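Local coordinates for protein protease (Actinomadura keratinilytica, PDB 8C4X) that forms the propeptide-type inhibitor I9 domain of a probable subtilisin-family (S8) serine endopeptidase, at residues 20-25 / 69-74. Sequence-based numbering, arbitrary orientation.
Sequences IVTLKK and VASIEQ
Ile20 pairs with Glu73 through two backbone bonds, Ile20 N to Glu73 O at 2.8 Å and the return bond from Glu73 N to Ile20 O, as part of the antiparallel ladder between strands 18-23 and 69-76. The next hydrogen-bonded pair, Thr22 with Ser71, is where the regularity breaks. Thr22 N still gives its hydrogen to Ser71 O, but Thr22 O is gripped twice, by Ala70 N at 2.8 Å and by Ser71 N at 3.1 Å, both from the same face of its carbonyl plane. Ala70 and Ser71 thus stand together opposite Thr22, a classic beta bulge, and Ala70 CB lies 3.5 Å from Thr22 OG1.

Each hydroxyl sits between its own backbone N and carbonyl carbon (chi1 78° in Thr22, 65° in Ser71), which brings Thr22 OG1 and Ser71 OG into a tip-to-tip hydrogen bond of 2.6 Å. A water continues the chain, 2.7 Å from Ser71 OG and donating to Ile20 O. On the other face, Val69 turns its CG1 to Val21 CG1 (4.2 Å) and its CG2 to Leu23 CD2, while Leu63 of helix 57-64 covers Val21 and Val69. The sheet of this inhibitor I9 domain is therefore two-sided here: an aliphatic layer packed against the helices, and a mixed face, where the hydroxyls and the water lie beside Ile20 and supplement the backbone bonds beside the bulge.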
loop_
_atom_site.group_PDB
_atom_site.type_symbol
_atom_site.label_atom_id
_atom_site.label_comp_id
_atom_site.label_asym_id
_atom_site.label_seq_id
_atom_site.Cartn_x
_atom_site.Cartn_y
_atom_site.Cartn_z
ATOM N N ILE B 20 2.870 -1.033 2.079
ATOM C CA ILE B 20 3.333 -0.821 0.713
ATOM C C ILE B 20 2.213 -1.262 -0.217
ATOM O O ILE B 20 1.750 -2.403 -0.132
ATOM C CB ILE B 20 4.606 -1.629 0.422
ATOM C CG1 ILE B 20 5.763 -1.166 1.309
ATOM C CG2 ILE B 20 4.987 -1.544 -1.049
ATOM C CD1 ILE B 20 6.888 -2.173 1.365
ATOM N N VAL B 21 1.813 -0.380 -1.132
ATOM C CA VAL B 21 0.698 -0.633 -2.039
ATOM C C VAL B 21 1.213 -0.561 -3.471
ATOM O O VAL B 21 1.922 0.387 -3.828
ATOM C CB VAL B 21 -0.430 0.390 -1.822
ATOM C CG1 VAL B 21 -1.593 0.117 -2.784
ATOM C CG2 VAL B 21 -0.897 0.369 -0.373
ATOM N N THR B 22 0.871 -1.551 -4.291
ATOM C CA THR B 22 1.176 -1.420 -5.708
ATOM C C THR B 22 -0.118 -1.406 -6.504
ATOM O O THR B 22 -1.131 -1.992 -6.101
ATOM C CB THR B 22 2.120 -2.516 -6.267
ATOM O OG1 THR B 22 1.408 -3.733 -6.490
ATOM C CG2 THR B 22 3.306 -2.767 -5.333
ATOM N N LEU B 23 -0.068 -0.673 -7.606
ATOM C CA LEU B 23 -1.205 -0.429 -8.476
ATOM C C LEU B 23 -0.958 -1.103 -9.820
ATOM O O LEU B 23 0.188 -1.297 -10.233
ATOM C CB LEU B 23 -1.419 1.077 -8.670
ATOM C CG LEU B 23 -1.506 1.875 -7.362
ATOM C CD1 LEU B 23 -1.735 3.384 -7.598
ATOM C CD2 LEU B 23 -2.587 1.307 -6.458
ATOM N N LYS B 24 -2.046 -1.461 -10.497
ATOM C CA LYS B 24 -1.935 -2.153 -11.771
ATOM C C LYS B 24 -1.266 -1.260 -12.811
ATOM O O LYS B 24 -1.202 -0.035 -12.677
ATOM C CB LYS B 24 -3.318 -2.597 -12.247
ATOM C CG LYS B 24 -3.961 -3.630 -11.328
ATOM C CD LYS B 24 -5.346 -4.045 -11.810
ATOM C CE LYS B 24 -5.987 -5.035 -10.849
ATOM N NZ LYS B 24 -7.345 -5.449 -11.306
ATOM N N LYS B 25 -0.759 -1.898 -13.865
ATOM C CA LYS B 25 -0.114 -1.162 -14.940
ATOM C C LYS B 25 -1.068 -0.125 -15.516
ATOM O O LYS B 25 -2.252 -0.401 -15.738
ATOM C CB LYS B 25 0.354 -2.125 -16.032
ATOM C CG LYS B 25 1.583 -1.664 -16.794
ATOM C CD LYS B 25 1.220 -1.121 -18.167
ATOM N N VAL B 69 -5.976 -1.352 -7.590
ATOM C CA VAL B 69 -5.011 -1.840 -6.612
ATOM C C VAL B 69 -4.581 -3.248 -6.995
ATOM O O VAL B 69 -5.422 -4.122 -7.247
ATOM C CB VAL B 69 -5.607 -1.801 -5.199
ATOM C CG1 VAL B 69 -4.625 -2.418 -4.194
ATOM C CG2 VAL B 69 -5.934 -0.362 -4.817
ATOM N N ALA B 70 -3.266 -3.474 -7.034
ATOM C CA ALA B 70 -2.699 -4.770 -7.374
ATOM C C ALA B 70 -2.277 -5.575 -6.155
ATOM O O ALA B 70 -2.515 -6.787 -6.103
ATOM C CB ALA B 70 -1.495 -4.599 -8.303
ATOM N N SER B 71 -1.639 -4.939 -5.176
ATOM C CA SER B 71 -1.183 -5.654 -3.994
ATOM C C SER B 71 -1.109 -4.688 -2.825
ATOM O O SER B 71 -0.953 -3.475 -2.997
ATOM C CB SER B 71 0.192 -6.314 -4.206
ATOM O OG SER B 71 1.200 -5.341 -4.402
ATOM N N ILE B 72 -1.217 -5.249 -1.624
ATOM C CA ILE B 72 -1.025 -4.516 -0.378
ATOM C C ILE B 72 -0.200 -5.400 0.544
ATOM O O ILE B 72 -0.519 -6.578 0.733
ATOM C CB ILE B 72 -2.354 -4.129 0.306
ATOM C CG1 ILE B 72 -3.249 -3.314 -0.629
ATOM C CG2 ILE B 72 -2.069 -3.341 1.568
ATOM C CD1 ILE B 72 -4.640 -3.040 -0.017
ATOM N N GLU B 73 0.855 -4.834 1.127
ATOM C CA GLU B 73 1.766 -5.584 1.975
ATOM C C GLU B 73 2.048 -4.758 3.222
ATOM O O GLU B 73 2.353 -3.568 3.117
ATOM C CB GLU B 73 3.057 -5.878 1.197
ATOM C CG GLU B 73 4.183 -6.539 1.948
ATOM C CD GLU B 73 5.423 -6.676 1.082
ATOM O OE1 GLU B 73 5.295 -7.061 -0.106
ATOM O OE2 GLU B 73 6.526 -6.381 1.580
ATOM N N GLN B 74 1.973 -5.370 4.398
ATOM C CA GLN B 74 2.382 -4.643 5.592
ATOM C C GLN B 74 3.881 -4.357 5.541
ATOM O O GLN B 74 4.684 -5.219 5.172
ATOM C CB GLN B 74 2.048 -5.436 6.853
ATOM C CG GLN B 74 2.392 -4.663 8.134
ATOM C CD GLN B 74 2.211 -5.483 9.391
ATOM O OE1 GLN B 74 2.289 -6.710 9.362
ATOM N NE2 GLN B 74 1.973 -4.805 10.506
HETATM O O HOH W 1 2.401 -4.212 -2.318
#